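PDB 3LAO: enoyl-CoA hydratase/isomerase from Pseudomonas aeruginosa, which probably catalyses the addition of water to the side-chain double bond of a steroid enoyl-CoA thioester, as a homotrimeric member of the crotonase family. Local coordinates for residues Q18-F23 with Y51-S57; D95-V99 with E122-N126; R103-P107 with L219-F223. One frame throughout, in Å; residues are numbered along the deposited sequence.

Overall arrangement
Segment 103-107 meets both of the other contacts. Contacts 1 and 3, with centres about 16 Å apart, touch directly: Glu52 OE2 lies 2.8 Å from Ser105 OG, a probable hydrogen bond, and Lys106 reaches back to Tyr51 and Ser57. Contacts 2 and 3, with centres about 13 Å apart, meet where Arg104 NH2 probably bonds Asn126 O at 2.8 Å. Contacts 1 and 2 do not touch. Segment 103-107 is thus the bridge between them. Contact 2 lies deepest, its centre about 4 Å from the chain centre. Substrate probably binds in elongated tunnels between the subunits of the trimer.

Contact 1 (Q18-F23 with Y51-S57); sequences QRGHLF and YERSEES
One face of the Phe23 ring carries Tyr51, whose CB stands 4.1 Å from the centroid of the Phe23 ring in a CH-pi contact, while Gln18 OE1 lies at the ring's edge, in its plane. The two aromatic rings are nearly parallel, at 30°, but slid so far apart that they hardly overlap; instead Phe23 CB presses on Tyr51 CD1 at 3.6 Å. The His21 ring turns its edge to the other segment, with Glu56 O in plane, 3.2 Å from His21 CD2. These contacts tie the last turns of helix 38-53 and the residues after it to the hairpin of strands 14-19 and 22-27, whose type II' turn runs from Arg19 to Leu22. Strand 22-27, the helix and strand 59-64 form a beta-alpha-beta unit, and Ser57 lies on its way into the last strand. Gln18, with CG anti to its N (chi1 -170°) and the chain bent at chi2, brings its amide back beside the turn, facing Ser57. Gln18 NE2 donates to Ser57 OG at 2.9 Å, almost exactly in the amide plane, and also to Gly20 O at 3.0 Å, so two bonds fix the amide's rotation. Ser57 OG also shares a hydrogen bond with Ser54 OG, 2.7 Å away.

Contact 2 (D95-V99 with E122-N126); sequences DPWGV and ELMLN
Leu123 lays its CD1 methyl over the six-membered ring of Trp97, 3.8 Å from the ring centroid and 14° off the normal, a nearly central CH-pi contact. The same methyl also meets Pro96 CB at 3.5 Å and is therefore shared by the proline and the indole. Leu123 reaches there because CG is anti to the backbone N (chi1 -170°). Glu122 approaches the indole differently: Glu122 CB sits at the edge, in the ring plane, 3.6 Å from Trp97 CD1. Trp97 NE1 spends its hydrogen on Ala119 O, one helical turn before Leu123. Beside this apolar patch, the Asn126 amide faces the backbone of the type I turn from Asp95 to Gly98, its OD1 3.5 Å from Gly98 CA. Just after the turn, Val99 N donates back to Asp95 OD2 at 3.1 Å from well above the carboxylate plane. Arg156 bonds Trp97 O and Gly98 O and forms a salt bridge with Glu122, linking turn and helix. Helix 119-125 thus packs against the loop before strand 108-112, while Leu41, Leu44 and Ala45 of helix 38-53 touch Pro96 or Trp97, and helix 156-161 meets Leu125.

Contact 3 (R103-P107 with L219-F223); sequences RRSKP and LQSAF
Phe223 packs tightly against two arginines, Arg103 over one face of its ring and Arg104 at the ring's edge. Arg103 CD lies 3.7 Å from the centroid of Phe223, and the guanidinium beyond it runs on over Phe223 CB, 3.5 Å from Arg103 CZ, its plane 27° from that of the ring. Bends at chi2 and chi3 fold the Arg103 chain along the phenylalanine. Arg104 instead stands nearly upright to the ring, at 81°, with Phe223 CZ beneath its guanidinium face at 3.9 Å from Arg104 CZ. Arg104 is fixed by NH1, which donates to Lys106 O at 2.9 Å and pairs with Asp128, and by NH2, which bonds Asn126 O. Leu219 completes the buried side, its CD1 3.5 Å from Lys106 C and 3.8 Å from Pro107 CD. Toward solvent the fit is looser: exposed Gln220 crosses the partly exposed Arg103, and its NE2 lies at the guanidinium edge, 3.4 Å from Arg103 NH1, two donors with no bond between them. Trp163 of the third subunit meets the Phe223 ring, and Leu171 of that subunit packs on Leu219. The arrangement joins helix 212-222 to the loop entering strand 108-112 at a subunit interface of the crotonase-family trimer.

Contact 1 (Q18-F23 with Y51-S57)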
loop_
_atom_site.group_PDB
_atom_site.type_symbol
_atom_site.label_atom_id
_atom_site.label_comp_id
_atom_site.label_asym_id
_atom_site.label_seq_id
_atom_site.Cartn_x
_atom_site.Cartn_y
_atom_site.Cartn_z
ATOM N N GLN B 18 22.151 2.602 -26.789
ATOM C CA GLN B 18 21.535 1.301 -26.967
ATOM C C GLN B 18 22.613 0.313 -26.657
ATOM O O GLN B 18 23.704 0.384 -27.224
ATOM C CB GLN B 18 21.070 1.133 -28.416
ATOM C CG GLN B 18 20.207 -0.083 -28.681
ATOM C CD GLN B 18 18.794 0.109 -28.171
ATOM O OE1 GLN B 18 18.144 1.099 -28.539
ATOM N NE2 GLN B 18 18.312 -0.818 -27.292
ATOM N N ARG B 19 22.339 -0.582 -25.721
ATOM C CA ARG B 19 23.266 -1.650 -25.425
ATOM C C ARG B 19 22.538 -3.014 -25.401
ATOM O O ARG B 19 22.006 -3.444 -24.373
ATOM C CB ARG B 19 23.989 -1.333 -24.127
ATOM C CG ARG B 19 25.162 -2.228 -23.871
ATOM C CD ARG B 19 25.731 -2.006 -22.491
ATOM N NE ARG B 19 26.264 -0.657 -22.374
ATOM C CZ ARG B 19 26.863 -0.192 -21.280
ATOM N NH1 ARG B 19 27.007 -0.975 -20.212
ATOM N NH2 ARG B 19 27.308 1.059 -21.244
ATOM N N GLY B 20 22.524 -3.697 -26.547
ATOM C CA GLY B 20 21.650 -4.834 -26.746
ATOM C C GLY B 20 20.201 -4.438 -26.571
ATOM O O GLY B 20 19.743 -3.472 -27.198
ATOM N N HIS B 21 19.477 -5.155 -25.707
ATOM C CA HIS B 21 18.087 -4.804 -25.446
ATOM C C HIS B 21 17.950 -3.695 -24.380
ATOM O O HIS B 21 16.828 -3.341 -23.974
ATOM C CB HIS B 21 17.265 -6.068 -25.051
ATOM C CG HIS B 21 17.135 -7.061 -26.159
ATOM N ND1 HIS B 21 17.438 -8.401 -26.003
ATOM C CD2 HIS B 21 16.783 -6.905 -27.460
ATOM C CE1 HIS B 21 17.259 -9.025 -27.157
ATOM N NE2 HIS B 21 16.861 -8.140 -28.057
ATOM N N LEU B 22 19.072 -3.164 -23.893
ATOM C CA LEU B 22 18.999 -2.117 -22.865
ATOM C C LEU B 22 19.121 -0.706 -23.466
ATOM O O LEU B 22 19.903 -0.470 -24.411
ATOM C CB LEU B 22 20.080 -2.309 -21.805
ATOM C CG LEU B 22 20.129 -3.665 -21.111
ATOM C CD1 LEU B 22 21.012 -3.565 -19.930
ATOM C CD2 LEU B 22 18.709 -4.129 -20.708
ATOM N N PHE B 23 18.339 0.222 -22.924
ATOM C CA PHE B 23 18.345 1.597 -23.408
ATOM C C PHE B 23 18.877 2.461 -22.249
ATOM O O PHE B 23 18.207 2.620 -21.204
ATOM C CB PHE B 23 16.940 2.026 -23.900
ATOM C CG PHE B 23 16.927 3.343 -24.629
ATOM C CD1 PHE B 23 16.728 4.522 -23.959
ATOM C CD2 PHE B 23 17.165 3.400 -25.980
ATOM C CE1 PHE B 23 16.774 5.731 -24.623
ATOM C CE2 PHE B 23 17.197 4.600 -26.640
ATOM C CZ PHE B 23 17.006 5.767 -25.945
ATOM N N TYR B 51 12.871 5.653 -26.229
ATOM C CA TYR B 51 12.823 4.316 -25.631
ATOM C C TYR B 51 11.463 3.655 -25.915
ATOM O O TYR B 51 11.407 2.534 -26.387
ATOM C CB TYR B 51 13.061 4.380 -24.115
ATOM C CG TYR B 51 12.724 3.088 -23.327
ATOM C CD1 TYR B 51 13.336 1.891 -23.636
ATOM C CD2 TYR B 51 11.843 3.117 -22.235
ATOM C CE1 TYR B 51 13.042 0.719 -22.931
ATOM C CE2 TYR B 51 11.551 1.974 -21.516
ATOM C CZ TYR B 51 12.157 0.771 -21.873
ATOM O OH TYR B 51 11.890 -0.367 -21.175
ATOM N N GLU B 52 10.369 4.352 -25.631
ATOM C CA GLU B 52 9.042 3.824 -25.937
ATOM C C GLU B 52 8.894 3.346 -27.388
ATOM O O GLU B 52 8.224 2.347 -27.669
ATOM C CB GLU B 52 7.962 4.861 -25.656
ATOM C CG GLU B 52 7.718 5.124 -24.177
ATOM C CD GLU B 52 6.994 3.970 -23.514
ATOM O OE1 GLU B 52 7.478 3.511 -22.446
ATOM O OE2 GLU B 52 5.954 3.522 -24.080
ATOM N N ARG B 53 9.495 4.063 -28.322
ATOM C CA ARG B 53 9.294 3.732 -29.735
ATOM C C ARG B 53 10.360 2.799 -30.280
ATOM O O ARG B 53 10.282 2.406 -31.425
ATOM C CB ARG B 53 9.226 5.002 -30.588
ATOM C CG ARG B 53 7.866 5.662 -30.556
ATOM C CD ARG B 53 7.907 6.997 -31.257
ATOM N NE ARG B 53 7.963 8.088 -30.294
ATOM C CZ ARG B 53 9.038 8.807 -30.043
ATOM N NH1 ARG B 53 8.958 9.781 -29.161
ATOM N NH2 ARG B 53 10.175 8.556 -30.685
ATOM N N SER B 54 11.356 2.485 -29.452
ATOM C CA SER B 54 12.463 1.586 -29.786
ATOM C C SER B 54 12.042 0.115 -29.618
ATOM O O SER B 54 12.142 -0.481 -28.544
ATOM C CB SER B 54 13.625 1.875 -28.870
ATOM O OG SER B 54 14.774 1.151 -29.231
ATOM N N GLU B 55 11.574 -0.445 -30.723
ATOM C CA GLU B 55 11.180 -1.830 -30.856
ATOM C C GLU B 55 11.981 -2.849 -30.072
ATOM O O GLU B 55 11.408 -3.793 -29.556
ATOM C CB GLU B 55 11.263 -2.199 -32.336
ATOM C CG GLU B 55 10.317 -1.402 -33.216
ATOM C CD GLU B 55 8.854 -1.691 -32.900
ATOM O OE1 GLU B 55 8.443 -1.538 -31.723
ATOM O OE2 GLU B 55 8.115 -2.072 -33.834
ATOM N N GLU B 56 13.300 -2.680 -30.030
ATOM C CA GLU B 56 14.206 -3.675 -29.472
ATOM C C GLU B 56 14.751 -3.290 -28.107
ATOM O O GLU B 56 15.610 -3.974 -27.552
ATOM C CB GLU B 56 15.389 -3.924 -30.413
ATOM C CG GLU B 56 15.347 -3.139 -31.724
ATOM C CD GLU B 56 15.952 -1.739 -31.620
ATOM O OE1 GLU B 56 15.377 -0.796 -32.219
ATOM O OE2 GLU B 56 17.006 -1.584 -30.956
ATOM N N SER B 57 14.298 -2.182 -27.557
ATOM C CA SER B 57 14.706 -1.894 -26.204
ATOM C C SER B 57 13.671 -2.581 -25.333
ATOM O O SER B 57 12.475 -2.468 -25.571
ATOM C CB SER B 57 14.726 -0.391 -25.969
ATOM O OG SER B 57 15.638 0.246 -26.864
#

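Contact 2 (D95-V99 with E122-N126)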
loop_
_atom_site.group_PDB
_atom_site.type_symbol
_atom_site.label_atom_id
_atom_site.label_comp_id
_atom_site.label_asym_id
_atom_site.label_seq_id
_atom_site.Cartn_x
_atom_site.Cartn_y
_atom_site.Cartn_z
ATOM N N ASP B 95 6.601 11.968 -20.047
ATOM C CA ASP B 95 6.920 12.562 -18.755
ATOM C C ASP B 95 7.694 11.571 -17.863
ATOM O O ASP B 95 7.181 10.515 -17.510
ATOM C CB ASP B 95 5.624 12.988 -18.076
ATOM C CG ASP B 95 5.854 13.670 -16.744
ATOM O OD1 ASP B 95 7.021 13.779 -16.345
ATOM O OD2 ASP B 95 4.873 14.103 -16.102
ATOM N N PRO B 96 8.961 11.891 -17.556
ATOM C CA PRO B 96 9.779 11.104 -16.639
ATOM C C PRO B 96 9.095 10.915 -15.300
ATOM O O PRO B 96 9.175 9.844 -14.727
ATOM C CB PRO B 96 11.026 11.979 -16.456
ATOM C CG PRO B 96 11.145 12.652 -17.799
ATOM C CD PRO B 96 9.736 12.993 -18.162
ATOM N N TRP B 97 8.458 11.963 -14.803
ATOM C CA TRP B 97 7.727 11.894 -13.567
ATOM C C TRP B 97 6.424 11.102 -13.605
ATOM O O TRP B 97 5.774 10.934 -12.585
ATOM C CB TRP B 97 7.531 13.299 -13.040
ATOM C CG TRP B 97 8.848 13.725 -12.430
ATOM C CD1 TRP B 97 9.239 13.544 -11.150
ATOM C CD2 TRP B 97 9.962 14.301 -13.112
ATOM N NE1 TRP B 97 10.512 14.001 -10.969
ATOM C CE2 TRP B 97 10.984 14.472 -12.164
ATOM C CE3 TRP B 97 10.193 14.693 -14.431
ATOM C CZ2 TRP B 97 12.220 15.033 -12.485
ATOM C CZ3 TRP B 97 11.420 15.231 -14.756
ATOM C CH2 TRP B 97 12.420 15.399 -13.789
ATOM N N GLY B 98 6.073 10.602 -14.775
ATOM C CA GLY B 98 4.836 9.864 -14.986
ATOM C C GLY B 98 3.543 10.522 -14.529
ATOM O O GLY B 98 2.615 9.836 -14.102
ATOM N N VAL B 99 3.454 11.841 -14.618
ATOM C CA VAL B 99 2.258 12.516 -14.133
ATOM C C VAL B 99 1.349 12.926 -15.282
ATOM O O VAL B 99 0.130 12.864 -15.178
ATOM C CB VAL B 99 2.638 13.703 -13.226
ATOM C CG1 VAL B 99 1.474 14.634 -13.014
ATOM C CG2 VAL B 99 3.153 13.185 -11.882
ATOM N N GLU B 122 11.046 11.748 -6.586
ATOM C CA GLU B 122 9.841 11.439 -7.346
ATOM C C GLU B 122 10.218 10.751 -8.638
ATOM O O GLU B 122 9.506 9.887 -9.130
ATOM C CB GLU B 122 9.036 12.706 -7.635
ATOM C CG GLU B 122 7.548 12.608 -7.176
ATOM C CD GLU B 122 6.630 11.900 -8.229
ATOM O OE1 GLU B 122 6.464 10.653 -8.158
ATOM O OE2 GLU B 122 6.060 12.590 -9.120
ATOM N N LEU B 123 11.375 11.112 -9.168
ATOM C CA LEU B 123 11.817 10.547 -10.417
ATOM C C LEU B 123 12.134 9.087 -10.140
ATOM O O LEU B 123 11.774 8.197 -10.904
ATOM C CB LEU B 123 13.050 11.293 -10.882
ATOM C CG LEU B 123 13.586 11.050 -12.276
ATOM C CD1 LEU B 123 12.474 11.250 -13.301
ATOM C CD2 LEU B 123 14.746 12.015 -12.503
HETATM N N MSE B 124 12.766 8.852 -9.000
HETATM C CA MSE B 124 13.112 7.511 -8.596
HETATM C C MSE B 124 11.901 6.611 -8.333
HETATM O O MSE B 124 11.935 5.417 -8.623
HETATM C CB MSE B 124 13.965 7.587 -7.350
HETATM C CG MSE B 124 14.594 6.299 -6.996
HETATM SE SE MSE B 124 15.515 6.495 -5.316
HETATM C CE MSE B 124 13.992 6.723 -4.131
ATOM N N LEU B 125 10.827 7.170 -7.788
ATOM C CA LEU B 125 9.658 6.350 -7.436
ATOM C C LEU B 125 8.773 6.050 -8.641
ATOM O O LEU B 125 7.800 5.337 -8.527
ATOM C CB LEU B 125 8.802 7.032 -6.382
ATOM C CG LEU B 125 9.468 7.312 -5.041
ATOM C CD1 LEU B 125 8.597 8.258 -4.196
ATOM C CD2 LEU B 125 9.726 5.980 -4.348
ATOM N N ASN B 126 9.096 6.633 -9.781
ATOM C CA ASN B 126 8.370 6.371 -10.982
ATOM C C ASN B 126 8.980 5.180 -11.720
ATOM O O ASN B 126 8.521 4.771 -12.771
ATOM C CB ASN B 126 8.410 7.604 -11.865
ATOM C CG ASN B 126 7.453 7.504 -13.031
ATOM O OD1 ASN B 126 6.234 7.424 -12.834
ATOM N ND2 ASN B 126 7.993 7.481 -14.254
#

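Contact 3 (R103-P107 with L219-F223)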
loop_
_atom_site.group_PDB
_atom_site.type_symbol
_atom_site.label_atom_id
_atom_site.label_comp_id
_atom_site.label_asym_id
_atom_site.label_seq_id
_atom_site.Cartn_x
_atom_site.Cartn_y
_atom_site.Cartn_z
ATOM N N ARG B 103 1.745 7.763 -20.426
ATOM C CA ARG B 103 2.554 7.082 -19.447
ATOM C C ARG B 103 3.448 6.102 -20.210
ATOM O O ARG B 103 3.072 5.609 -21.299
ATOM C CB ARG B 103 1.605 6.371 -18.479
ATOM C CG ARG B 103 2.187 5.215 -17.686
ATOM C CD ARG B 103 1.159 4.078 -17.557
ATOM N NE ARG B 103 -0.051 4.433 -16.811
ATOM C CZ ARG B 103 -1.218 3.783 -16.889
ATOM N NH1 ARG B 103 -1.362 2.739 -17.713
ATOM N NH2 ARG B 103 -2.247 4.188 -16.144
ATOM N N ARG B 104 4.633 5.833 -19.669
ATOM C CA ARG B 104 5.459 4.778 -20.236
ATOM C C ARG B 104 4.690 3.463 -20.215
ATOM O O ARG B 104 3.671 3.308 -19.537
ATOM C CB ARG B 104 6.782 4.616 -19.481
ATOM C CG ARG B 104 6.645 4.103 -18.051
ATOM C CD ARG B 104 8.020 4.086 -17.318
ATOM N NE ARG B 104 7.793 3.839 -15.899
ATOM C CZ ARG B 104 7.823 2.627 -15.336
ATOM N NH1 ARG B 104 8.107 1.562 -16.083
ATOM N NH2 ARG B 104 7.591 2.474 -14.025
ATOM N N SER B 105 5.180 2.499 -20.964
ATOM C CA SER B 105 4.527 1.215 -20.973
ATOM C C SER B 105 5.555 0.096 -20.982
ATOM O O SER B 105 5.199 -1.045 -21.147
ATOM C CB SER B 105 3.626 1.141 -22.204
ATOM O OG SER B 105 4.400 1.285 -23.367
ATOM N N LYS B 106 6.831 0.448 -20.859
ATOM C CA LYS B 106 7.930 -0.498 -20.751
ATOM C C LYS B 106 8.717 -0.203 -19.471
ATOM O O LYS B 106 8.510 0.822 -18.845
ATOM C CB LYS B 106 8.841 -0.391 -21.960
ATOM C CG LYS B 106 8.165 -0.772 -23.238
ATOM C CD LYS B 106 9.215 -1.061 -24.316
ATOM C CE LYS B 106 9.481 0.126 -25.213
ATOM N NZ LYS B 106 10.661 -0.213 -26.071
ATOM N N PRO B 107 9.583 -1.135 -19.059
ATOM C CA PRO B 107 10.175 -1.066 -17.716
ATOM C C PRO B 107 11.248 -0.030 -17.566
ATOM O O PRO B 107 11.956 0.232 -18.496
ATOM C CB PRO B 107 10.796 -2.469 -17.527
ATOM C CG PRO B 107 9.990 -3.331 -18.422
ATOM C CD PRO B 107 9.686 -2.489 -19.633
ATOM N N LEU B 219 2.934 -4.772 -16.629
ATOM C CA LEU B 219 3.018 -3.343 -16.253
ATOM C C LEU B 219 1.666 -2.706 -16.364
ATOM O O LEU B 219 1.245 -1.939 -15.480
ATOM C CB LEU B 219 3.996 -2.549 -17.110
ATOM C CG LEU B 219 5.442 -2.700 -16.677
ATOM C CD1 LEU B 219 6.345 -2.172 -17.752
ATOM C CD2 LEU B 219 5.722 -2.003 -15.338
ATOM N N GLN B 220 0.991 -3.027 -17.460
ATOM C CA GLN B 220 -0.343 -2.484 -17.724
ATOM C C GLN B 220 -1.346 -2.913 -16.642
ATOM O O GLN B 220 -2.127 -2.075 -16.179
ATOM C CB GLN B 220 -0.845 -2.836 -19.138
ATOM C CG GLN B 220 -2.054 -2.035 -19.583
ATOM C CD GLN B 220 -1.700 -0.566 -19.793
ATOM O OE1 GLN B 220 -0.525 -0.214 -20.002
ATOM N NE2 GLN B 220 -2.709 0.299 -19.731
ATOM N N SER B 221 -1.315 -4.170 -16.187
ATOM C CA SER B 221 -2.189 -4.510 -15.032
ATOM C C SER B 221 -1.849 -3.742 -13.756
ATOM O O SER B 221 -2.734 -3.280 -13.041
ATOM C CB SER B 221 -2.146 -5.993 -14.723
ATOM O OG SER B 221 -2.677 -6.675 -15.813
ATOM N N ALA B 222 -0.559 -3.614 -13.474
ATOM C CA ALA B 222 -0.110 -2.990 -12.229
ATOM C C ALA B 222 -0.486 -1.511 -12.208
ATOM O O ALA B 222 -1.005 -1.003 -11.197
ATOM C CB ALA B 222 1.401 -3.193 -12.047
ATOM N N PHE B 223 -0.307 -0.857 -13.359
ATOM C CA PHE B 223 -0.597 0.557 -13.520
ATOM C C PHE B 223 -2.050 0.940 -13.237
ATOM O O PHE B 223 -2.350 2.116 -13.188
ATOM C CB PHE B 223 -0.184 1.061 -14.906
ATOM C CG PHE B 223 1.312 1.313 -15.069
ATOM C CD1 PHE B 223 2.053 1.923 -14.078
ATOM C CD2 PHE B 223 1.953 0.998 -16.251
ATOM C CE1 PHE B 223 3.418 2.160 -14.237
ATOM C CE2 PHE B 223 3.307 1.238 -16.416
ATOM C CZ PHE B 223 4.047 1.805 -15.398
#